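Local coordinates for protein ECXA (PDB 4L63) that binds a zinc ion through three histidines and probably acts as a metallopeptidase of the metzincin type, at residues V12-Y23 with F178-V186; K133-P141 with I208-V219. All coordinates share one frame; numbering follows the deposited sequence.

Interaction 1: V12-Y23 with F178-V186; sequences VIGYADHNGQLY and FPHGVGLEV
Tyr15 reaches across an antiparallel strand pair, 12-16 against 181-186, to the beta turn at Phe178-Gly181, and shows how one long side chain can fasten a turn to the neighbouring strand. Its CB leaves the sheet on the same face as the Ile13 side chain, and CG, anti to the backbone N (chi1 -152°), starts the ring toward the turn. CE2 lies 3.7 Å from Gly181 N, which sits at the ring edge and in its plane; CZ packs on CB of Phe178; and OH at the tip accepts a hydrogen bond from His180 N at 2.8 Å. Phe108 meets the same ring from elsewhere in the chain. The Phe178 side chain is about 9 Å from the zinc ion, so the strand pair flanks the metal site without binding it. Paired backbone bonds join the strands, Gly14 with Leu184 and Ala16 with Val182.

On the Tyr15 face the Ile13 methyls spread over the partner strand, CG2 against CA of Gly183 and CD1 3.5 Å from CA of Glu185. On the other, CB of Ala16 touches CD1 of Leu184, while CG1 of Val186 rests on both methyls of Leu22. An Asx turn shapes the loop after the first strand: OD1 of Asp17 is gripped by the backbone N of Asn19 and of Gln21, which arrive from opposite faces of the carboxylate. CA of Gly181 makes a CH-pi contact on the His18 ring. The turn is also held by Tyr23, whose OH donates in the carbonyl plane to a lone pair of His180 O, a short bond of 2.5 Å.

Interaction 2: K133-P141 with I208-V219; sequences KLKSRGAIP and IDRLSHYLERPV
A Schellman motif ends helix 131-137 at Gly138, whose positive phi turns the chain toward helix 207-215 and the segment that follows it. The contact illustrates how the end of one helix is set against the side of another and the chain that follows it, through a small apolar patch and one backbone hydrogen bond. Ile208 supplies the patch from the second helix. Its CG1 stands anti to the carbonyl carbon (chi1 -61°), carrying CD1 to CD1 of Leu134 at 3.8 Å, the two side chains crossing at about a right angle. The other branch, CG2, meets CG2 of Ile140 at 3.7 Å. Helix 146-165 also packs here, Leu152 and Ile156 against Ile208, Tyr149 against Leu134 and Ile140.

One helical turn further on, Ser212 sets its CB against CB of Ala139, 3.8 Å away. The serine OG, anti to its own N (chi1 168°), approaches CA of Ala139 but donates its proton to Arg217 O at 3.0 Å, from above that carbonyl plane, and so ties the helix to its own continuation. Beyond it, Val219 N donates to Ala139 O at 2.9 Å. Beside this bond, CB of Pro218 lies 3.7 Å from CD of Pro141, the two side chains meeting obliquely, and CA of Pro218 comes close to Gly138 O in a CA-H...O contact.

A single hydrogen bond thus crosses between the segments, and the other contacts are mainly apolar. Val219 O, buried here with no partner in the model, probably carries some desolvation cost.

Read from the N terminus, the chain first lays down 12-23, then builds the mixed five-stranded sheet before reaching 133-141. The long helix 146-165 follows, bearing His160 and His164 of the zinc site, with His170 just after it. Segment 178-186 then returns to 12-23 and closes the longer loop, that of interaction 1. Only afterwards does 208-219 come back to 133-141, closing interaction 2, so the two loops cross. Interaction 1 ties the N-terminal strand to the region after the zinc ligands; interaction 2 sets the end of helix 131-137 against helix 207-215 and the chain after it, both resting on helix 146-165. Their centres are 32 Å apart, on opposite sides of the chain's centre.

Interaction 1: V12-Y23 with F178-V186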
loop_
_atom_site.group_PDB
_atom_site.type_symbol
_atom_site.label_atom_id
_atom_site.label_comp_id
_atom_site.label_asym_id
_atom_site.label_seq_id
_atom_site.Cartn_x
_atom_site.Cartn_y
_atom_site.Cartn_z
ATOM N N VAL A 12 11.951 -2.133 -8.742
ATOM C CA VAL A 12 12.244 -1.866 -10.140
ATOM C C VAL A 12 12.888 -0.496 -10.253
ATOM O O VAL A 12 12.384 0.474 -9.686
ATOM C CB VAL A 12 10.962 -1.921 -11.005
ATOM C CG1 VAL A 12 11.262 -1.530 -12.464
ATOM C CG2 VAL A 12 10.344 -3.307 -10.916
ATOM N N ILE A 13 13.998 -0.432 -10.979
ATOM C CA ILE A 13 14.784 0.784 -11.088
ATOM C C ILE A 13 14.796 1.267 -12.530
ATOM O O ILE A 13 15.099 0.496 -13.436
ATOM C CB ILE A 13 16.231 0.568 -10.615
ATOM C CG1 ILE A 13 16.257 -0.020 -9.194
ATOM C CG2 ILE A 13 17.047 1.858 -10.730
ATOM C CD1 ILE A 13 15.573 0.849 -8.154
ATOM N N GLY A 14 14.463 2.539 -12.730
ATOM C CA GLY A 14 14.409 3.117 -14.063
ATOM C C GLY A 14 15.574 4.065 -14.270
ATOM O O GLY A 14 16.173 4.534 -13.302
ATOM N N TYR A 15 15.908 4.355 -15.517
ATOM C CA TYR A 15 17.043 5.198 -15.858
ATOM C C TYR A 15 16.669 6.658 -15.885
ATOM O O TYR A 15 15.901 7.054 -16.707
ATOM C CB TYR A 15 17.537 4.779 -17.231
ATOM C CG TYR A 15 19.005 5.005 -17.504
ATOM C CD1 TYR A 15 19.705 4.167 -18.320
ATOM C CD2 TYR A 15 19.662 6.056 -16.949
ATOM C CE1 TYR A 15 21.033 4.367 -18.568
ATOM C CE2 TYR A 15 20.990 6.265 -17.193
ATOM C CZ TYR A 15 21.663 5.419 -18.005
ATOM O OH TYR A 15 22.990 5.650 -18.243
ATOM N N ALA A 16 17.222 7.444 -14.989
ATOM C CA ALA A 16 16.975 8.881 -14.953
ATOM C C ALA A 16 18.205 9.627 -15.453
ATOM O O ALA A 16 19.304 9.087 -15.428
ATOM C CB ALA A 16 16.619 9.334 -13.548
ATOM N N ASP A 17 18.026 10.861 -15.910
ATOM C CA ASP A 17 19.172 11.636 -16.380
ATOM C C ASP A 17 19.902 12.322 -15.231
ATOM O O ASP A 17 19.679 12.017 -14.063
ATOM C CB ASP A 17 18.749 12.664 -17.436
ATOM C CG ASP A 17 17.690 13.635 -16.937
ATOM O OD1 ASP A 17 17.665 13.967 -15.733
ATOM O OD2 ASP A 17 16.893 14.104 -17.774
ATOM N N HIS A 18 20.768 13.271 -15.570
ATOM C CA HIS A 18 21.631 13.887 -14.571
ATOM C C HIS A 18 20.879 14.876 -13.681
ATOM O O HIS A 18 21.439 15.392 -12.712
ATOM C CB HIS A 18 22.814 14.573 -15.260
ATOM C CG HIS A 18 23.470 13.725 -16.306
ATOM N ND1 HIS A 18 24.460 12.813 -16.012
ATOM C CD2 HIS A 18 23.272 13.649 -17.644
ATOM C CE1 HIS A 18 24.848 12.213 -17.124
ATOM N NE2 HIS A 18 24.143 12.703 -18.129
ATOM N N ASN A 19 19.612 15.130 -14.002
ATOM C CA ASN A 19 18.776 15.980 -13.161
ATOM C C ASN A 19 17.503 15.291 -12.676
ATOM O O ASN A 19 16.455 15.927 -12.565
ATOM C CB ASN A 19 18.402 17.264 -13.897
ATOM C CG ASN A 19 19.591 18.181 -14.098
ATOM O OD1 ASN A 19 20.081 18.794 -13.148
ATOM N ND2 ASN A 19 20.046 18.299 -15.342
ATOM N N GLY A 20 17.600 13.997 -12.395
ATOM C CA GLY A 20 16.524 13.261 -11.749
ATOM C C GLY A 20 15.258 13.056 -12.561
ATOM O O GLY A 20 14.216 12.686 -12.016
ATOM N N GLN A 21 15.338 13.289 -13.865
ATOM C CA GLN A 21 14.191 13.080 -14.732
ATOM C C GLN A 21 14.329 11.765 -15.478
ATOM O O GLN A 21 15.357 11.497 -16.098
ATOM C CB GLN A 21 14.032 14.246 -15.714
ATOM C CG GLN A 21 14.118 15.605 -15.042
ATOM C CD GLN A 21 12.961 15.856 -14.091
ATOM O OE1 GLN A 21 11.796 15.823 -14.491
ATOM N NE2 GLN A 21 13.277 16.091 -12.820
ATOM N N LEU A 22 13.287 10.945 -15.402
ATOM C CA LEU A 22 13.286 9.640 -16.044
ATOM C C LEU A 22 13.297 9.782 -17.555
ATOM O O LEU A 22 12.564 10.595 -18.110
ATOM C CB LEU A 22 12.068 8.826 -15.602
ATOM C CG LEU A 22 12.074 8.468 -14.116
ATOM C CD1 LEU A 22 10.667 8.170 -13.630
ATOM C CD2 LEU A 22 12.994 7.286 -13.888
ATOM N N TYR A 23 14.133 8.993 -18.220
ATOM C CA TYR A 23 14.132 8.991 -19.674
ATOM C C TYR A 23 12.766 8.530 -20.186
ATOM O O TYR A 23 12.126 7.637 -19.622
ATOM C CB TYR A 23 15.268 8.120 -20.221
ATOM C CG TYR A 23 16.612 8.815 -20.141
ATOM C CD1 TYR A 23 16.970 9.780 -21.078
ATOM C CD2 TYR A 23 17.513 8.527 -19.121
ATOM C CE1 TYR A 23 18.187 10.433 -21.008
ATOM C CE2 TYR A 23 18.738 9.176 -19.042
ATOM C CZ TYR A 23 19.069 10.130 -19.991
ATOM O OH TYR A 23 20.283 10.782 -19.927
ATOM N N PHE A 178 25.258 6.095 -13.664
ATOM C CA PHE A 178 25.469 5.427 -14.941
ATOM C C PHE A 178 25.860 6.473 -15.993
ATOM O O PHE A 178 25.818 7.670 -15.696
ATOM C CB PHE A 178 24.203 4.647 -15.321
ATOM C CG PHE A 178 23.905 3.522 -14.377
ATOM C CD1 PHE A 178 24.462 2.268 -14.576
ATOM C CD2 PHE A 178 23.091 3.723 -13.270
ATOM C CE1 PHE A 178 24.210 1.232 -13.696
ATOM C CE2 PHE A 178 22.839 2.692 -12.384
ATOM C CZ PHE A 178 23.396 1.442 -12.600
ATOM N N PRO A 179 26.273 6.034 -17.201
ATOM C CA PRO A 179 26.762 7.000 -18.199
ATOM C C PRO A 179 25.826 8.169 -18.504
ATOM O O PRO A 179 26.312 9.267 -18.762
ATOM C CB PRO A 179 26.940 6.137 -19.450
ATOM C CG PRO A 179 27.313 4.812 -18.914
ATOM C CD PRO A 179 26.518 4.646 -17.641
ATOM N N HIS A 180 24.515 7.951 -18.470
ATOM C CA HIS A 180 23.591 9.008 -18.870
ATOM C C HIS A 180 22.722 9.482 -17.714
ATOM O O HIS A 180 21.711 10.153 -17.923
ATOM C CB HIS A 180 22.720 8.533 -20.037
ATOM C CG HIS A 180 23.496 8.273 -21.291
ATOM N ND1 HIS A 180 23.528 7.039 -21.909
ATOM C CD2 HIS A 180 24.283 9.083 -22.036
ATOM C CE1 HIS A 180 24.292 7.104 -22.982
ATOM N NE2 HIS A 180 24.765 8.335 -23.083
ATOM N N GLY A 181 23.126 9.150 -16.492
ATOM C CA GLY A 181 22.393 9.604 -15.326
ATOM C C GLY A 181 22.498 8.708 -14.106
ATOM O O GLY A 181 23.593 8.328 -13.689
ATOM N N VAL A 182 21.345 8.375 -13.536
ATOM C CA VAL A 182 21.290 7.692 -12.252
ATOM C C VAL A 182 20.056 6.787 -12.212
ATOM O O VAL A 182 19.034 7.095 -12.822
ATOM C CB VAL A 182 21.268 8.721 -11.081
ATOM C CG1 VAL A 182 20.040 9.631 -11.174
ATOM C CG2 VAL A 182 21.322 8.021 -9.717
ATOM N N GLY A 183 20.159 5.654 -11.526
ATOM C CA GLY A 183 18.994 4.804 -11.331
ATOM C C GLY A 183 18.081 5.365 -10.262
ATOM O O GLY A 183 18.544 5.806 -9.210
ATOM N N LEU A 184 16.779 5.356 -10.537
ATOM C CA LEU A 184 15.780 5.815 -9.583
ATOM C C LEU A 184 14.661 4.791 -9.559
ATOM O O LEU A 184 14.214 4.351 -10.620
ATOM C CB LEU A 184 15.224 7.192 -9.967
ATOM C CG LEU A 184 16.157 8.393 -9.830
ATOM C CD1 LEU A 184 15.377 9.675 -10.077
ATOM C CD2 LEU A 184 16.821 8.417 -8.464
ATOM N N GLU A 185 14.221 4.418 -8.360
ATOM C CA GLU A 185 13.160 3.437 -8.209
ATOM C C GLU A 185 11.867 3.959 -8.819
ATOM O O GLU A 185 11.495 5.105 -8.605
ATOM C CB GLU A 185 12.927 3.084 -6.738
ATOM C CG GLU A 185 11.954 1.913 -6.576
ATOM C CD GLU A 185 11.686 1.528 -5.127
ATOM O OE1 GLU A 185 12.314 2.105 -4.204
ATOM O OE2 GLU A 185 10.834 0.642 -4.919
ATOM N N VAL A 186 11.185 3.109 -9.578
ATOM C CA VAL A 186 9.903 3.486 -10.156
ATOM C C VAL A 186 8.837 2.444 -9.797
ATOM O O VAL A 186 9.158 1.301 -9.457
ATOM C CB VAL A 186 9.989 3.630 -11.689
ATOM C CG1 VAL A 186 10.923 4.785 -12.066
ATOM C CG2 VAL A 186 10.489 2.332 -12.325
HETATM O O HOH W 1 9.934 -0.540 -7.333
#

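Interaction 2: K133-P141 with I208-V219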
loop_
_atom_site.group_PDB
_atom_site.type_symbol
_atom_site.label_atom_id
_atom_site.label_comp_id
_atom_site.label_asym_id
_atom_site.label_seq_id
_atom_site.Cartn_x
_atom_site.Cartn_y
_atom_site.Cartn_z
ATOM N N LYS A 133 23.321 -27.738 -10.279
ATOM C CA LYS A 133 23.045 -27.137 -8.978
ATOM C C LYS A 133 21.609 -26.576 -9.049
ATOM O O LYS A 133 20.895 -26.471 -8.033
ATOM C CB LYS A 133 24.073 -26.059 -8.623
ATOM C CG LYS A 133 25.329 -26.694 -8.043
ATOM C CD LYS A 133 24.890 -27.889 -7.186
ATOM C CE LYS A 133 25.500 -27.880 -5.804
ATOM N NZ LYS A 133 24.891 -28.914 -4.911
ATOM N N LEU A 134 21.174 -26.254 -10.270
ATOM C CA LEU A 134 19.753 -25.990 -10.531
ATOM C C LEU A 134 18.924 -27.293 -10.619
ATOM O O LEU A 134 17.791 -27.333 -10.134
ATOM C CB LEU A 134 19.556 -25.169 -11.814
ATOM C CG LEU A 134 19.828 -23.658 -11.750
ATOM C CD1 LEU A 134 19.318 -22.970 -13.012
ATOM C CD2 LEU A 134 19.272 -23.000 -10.484
ATOM N N LYS A 135 19.468 -28.345 -11.236
ATOM C CA LYS A 135 18.800 -29.661 -11.232
ATOM C C LYS A 135 18.475 -30.164 -9.833
ATOM O O LYS A 135 17.336 -30.530 -9.544
ATOM C CB LYS A 135 19.659 -30.721 -11.942
ATOM C CG LYS A 135 18.992 -32.091 -12.130
ATOM C CD LYS A 135 19.953 -33.217 -11.702
ATOM C CE LYS A 135 19.257 -34.329 -10.889
ATOM N NZ LYS A 135 20.242 -35.132 -10.085
ATOM N N SER A 136 19.483 -30.182 -8.968
ATOM C CA SER A 136 19.353 -30.838 -7.674
ATOM C C SER A 136 18.567 -30.007 -6.657
ATOM O O SER A 136 17.929 -30.562 -5.763
ATOM C CB SER A 136 20.735 -31.178 -7.116
ATOM O OG SER A 136 20.648 -32.248 -6.194
ATOM N N ARG A 137 18.608 -28.683 -6.783
ATOM C CA ARG A 137 17.795 -27.838 -5.912
ATOM C C ARG A 137 16.347 -27.841 -6.397
ATOM O O ARG A 137 15.444 -27.382 -5.699
ATOM C CB ARG A 137 18.337 -26.408 -5.851
ATOM C CG ARG A 137 18.997 -26.058 -4.521
ATOM C CD ARG A 137 18.073 -26.341 -3.337
ATOM N NE ARG A 137 16.850 -25.542 -3.369
ATOM C CZ ARG A 137 15.672 -25.956 -2.908
ATOM N NH1 ARG A 137 15.549 -27.166 -2.378
ATOM N NH2 ARG A 137 14.615 -25.159 -2.981
ATOM N N GLY A 138 16.136 -28.371 -7.598
ATOM C CA GLY A 138 14.803 -28.504 -8.153
ATOM C C GLY A 138 14.268 -27.217 -8.746
ATOM O O GLY A 138 13.055 -27.051 -8.887
ATOM N N ALA A 139 15.170 -26.305 -9.096
ATOM C CA ALA A 139 14.781 -25.048 -9.729
ATOM C C ALA A 139 14.354 -25.283 -11.176
ATOM O O ALA A 139 13.554 -24.529 -11.731
ATOM C CB ALA A 139 15.920 -24.047 -9.664
ATOM N N ILE A 140 14.901 -26.333 -11.780
ATOM C CA ILE A 140 14.514 -26.737 -13.124
ATOM C C ILE A 140 14.154 -28.219 -13.105
ATOM O O ILE A 140 14.745 -28.988 -12.346
ATOM C CB ILE A 140 15.637 -26.487 -14.155
ATOM C CG1 ILE A 140 16.966 -27.068 -13.663
ATOM C CG2 ILE A 140 15.780 -24.997 -14.445
ATOM C CD1 ILE A 140 18.107 -26.915 -14.651
ATOM N N PRO A 141 13.178 -28.627 -13.930
ATOM C CA PRO A 141 12.779 -30.038 -13.933
ATOM C C PRO A 141 13.908 -30.945 -14.417
ATOM O O PRO A 141 14.547 -30.634 -15.423
ATOM C CB PRO A 141 11.592 -30.066 -14.902
ATOM C CG PRO A 141 11.807 -28.888 -15.794
ATOM C CD PRO A 141 12.432 -27.838 -14.926
ATOM N N ILE A 208 16.361 -17.894 -12.167
ATOM C CA ILE A 208 15.659 -19.174 -12.212
ATOM C C ILE A 208 15.427 -19.708 -10.809
ATOM O O ILE A 208 14.325 -20.142 -10.465
ATOM C CB ILE A 208 16.432 -20.224 -13.020
ATOM C CG1 ILE A 208 16.612 -19.757 -14.462
ATOM C CG2 ILE A 208 15.701 -21.562 -12.980
ATOM C CD1 ILE A 208 17.269 -20.794 -15.354
ATOM N N ASP A 209 16.482 -19.670 -10.001
ATOM C CA ASP A 209 16.412 -20.123 -8.622
ATOM C C ASP A 209 15.417 -19.292 -7.808
ATOM O O ASP A 209 14.642 -19.838 -7.029
ATOM C CB ASP A 209 17.797 -20.070 -7.979
ATOM C CG ASP A 209 17.861 -20.832 -6.671
ATOM O OD1 ASP A 209 17.350 -21.974 -6.619
ATOM O OD2 ASP A 209 18.421 -20.289 -5.695
ATOM N N ARG A 210 15.439 -17.973 -7.986
ATOM C CA ARG A 210 14.499 -17.119 -7.271
ATOM C C ARG A 210 13.070 -17.353 -7.761
ATOM O O ARG A 210 12.131 -17.355 -6.965
ATOM C CB ARG A 210 14.873 -15.637 -7.412
ATOM C CG ARG A 210 16.266 -15.291 -6.890
ATOM C CD ARG A 210 16.533 -15.966 -5.555
ATOM N NE ARG A 210 15.575 -15.558 -4.533
ATOM C CZ ARG A 210 15.333 -16.243 -3.421
ATOM N NH1 ARG A 210 15.968 -17.388 -3.191
ATOM N NH2 ARG A 210 14.443 -15.792 -2.545
ATOM N N LEU A 211 12.910 -17.560 -9.066
ATOM C CA LEU A 211 11.586 -17.789 -9.635
ATOM C C LEU A 211 11.015 -19.114 -9.139
ATOM O O LEU A 211 9.831 -19.210 -8.810
ATOM C CB LEU A 211 11.639 -17.773 -11.165
ATOM C CG LEU A 211 10.285 -17.916 -11.864
ATOM C CD1 LEU A 211 9.327 -16.842 -11.373
ATOM C CD2 LEU A 211 10.433 -17.863 -13.377
ATOM N N SER A 212 11.866 -20.135 -9.081
ATOM C CA SER A 212 11.465 -21.438 -8.563
ATOM C C SER A 212 11.087 -21.358 -7.092
ATOM O O SER A 212 10.111 -21.965 -6.658
ATOM C CB SER A 212 12.585 -22.455 -8.756
ATOM O OG SER A 212 12.319 -23.634 -8.019
ATOM N N HIS A 213 11.876 -20.602 -6.337
ATOM C CA HIS A 213 11.638 -20.378 -4.917
ATOM C C HIS A 213 10.240 -19.798 -4.716
ATOM O O HIS A 213 9.539 -20.151 -3.768
ATOM C CB HIS A 213 12.722 -19.452 -4.356
ATOM C CG HIS A 213 12.689 -19.283 -2.868
ATOM N ND1 HIS A 213 11.856 -18.383 -2.236
ATOM C CD2 HIS A 213 13.402 -19.887 -1.888
ATOM C CE1 HIS A 213 12.054 -18.444 -0.932
ATOM N NE2 HIS A 213 12.986 -19.352 -0.693
ATOM N N TYR A 214 9.837 -18.929 -5.638
ATOM C CA TYR A 214 8.518 -18.300 -5.602
ATOM C C TYR A 214 7.405 -19.259 -6.019
ATOM O O TYR A 214 6.349 -19.310 -5.391
ATOM C CB TYR A 214 8.509 -17.064 -6.501
ATOM C CG TYR A 214 7.136 -16.538 -6.862
ATOM C CD1 TYR A 214 6.365 -15.848 -5.931
ATOM C CD2 TYR A 214 6.628 -16.692 -8.145
ATOM C CE1 TYR A 214 5.113 -15.350 -6.263
ATOM C CE2 TYR A 214 5.379 -16.196 -8.487
ATOM C CZ TYR A 214 4.629 -15.525 -7.542
ATOM O OH TYR A 214 3.389 -15.029 -7.878
ATOM N N LEU A 215 7.647 -20.017 -7.083
ATOM C CA LEU A 215 6.631 -20.913 -7.624
ATOM C C LEU A 215 6.473 -22.181 -6.791
ATOM O O LEU A 215 5.486 -22.906 -6.936
ATOM C CB LEU A 215 6.968 -21.275 -9.069
ATOM C CG LEU A 215 6.700 -20.153 -10.068
ATOM C CD1 LEU A 215 7.199 -20.533 -11.448
ATOM C CD2 LEU A 215 5.217 -19.814 -10.096
ATOM N N GLU A 216 7.452 -22.435 -5.926
ATOM C CA GLU A 216 7.481 -23.624 -5.078
ATOM C C GLU A 216 7.451 -24.913 -5.902
ATOM O O GLU A 216 6.865 -25.917 -5.494
ATOM C CB GLU A 216 6.321 -23.596 -4.079
ATOM C CG GLU A 216 6.658 -22.876 -2.782
ATOM C CD GLU A 216 5.600 -23.069 -1.713
ATOM O OE1 GLU A 216 5.576 -24.151 -1.087
ATOM O OE2 GLU A 216 4.797 -22.136 -1.493
ATOM N N ARG A 217 8.104 -24.871 -7.059
ATOM C CA ARG A 217 8.182 -26.011 -7.966
ATOM C C ARG A 217 9.210 -25.689 -9.053
ATOM O O ARG A 217 9.658 -24.544 -9.153
ATOM C CB ARG A 217 6.812 -26.317 -8.576
ATOM C CG ARG A 217 6.149 -25.126 -9.226
ATOM C CD ARG A 217 4.886 -25.533 -9.965
ATOM N NE ARG A 217 4.368 -24.442 -10.785
ATOM C CZ ARG A 217 4.903 -24.051 -11.937
ATOM N NH1 ARG A 217 4.362 -23.046 -12.611
ATOM N NH2 ARG A 217 5.972 -24.669 -12.422
ATOM N N PRO A 218 9.613 -26.693 -9.856
ATOM C CA PRO A 218 10.533 -26.403 -10.963
ATOM C C PRO A 218 9.963 -25.407 -11.976
ATOM O O PRO A 218 8.745 -25.297 -12.120
ATOM C CB PRO A 218 10.752 -27.779 -11.612
ATOM C CG PRO A 218 9.657 -28.654 -11.078
ATOM C CD PRO A 218 9.385 -28.142 -9.706
ATOM N N VAL A 219 10.848 -24.697 -12.671
ATOM C CA VAL A 219 10.453 -23.613 -13.564
ATOM C C VAL A 219 10.653 -23.948 -15.040
ATOM O O VAL A 219 11.717 -24.421 -15.437
ATOM C CB VAL A 219 11.240 -22.324 -13.237
ATOM C CG1 VAL A 219 11.194 -21.346 -14.396
ATOM C CG2 VAL A 219 10.693 -21.680 -11.982
#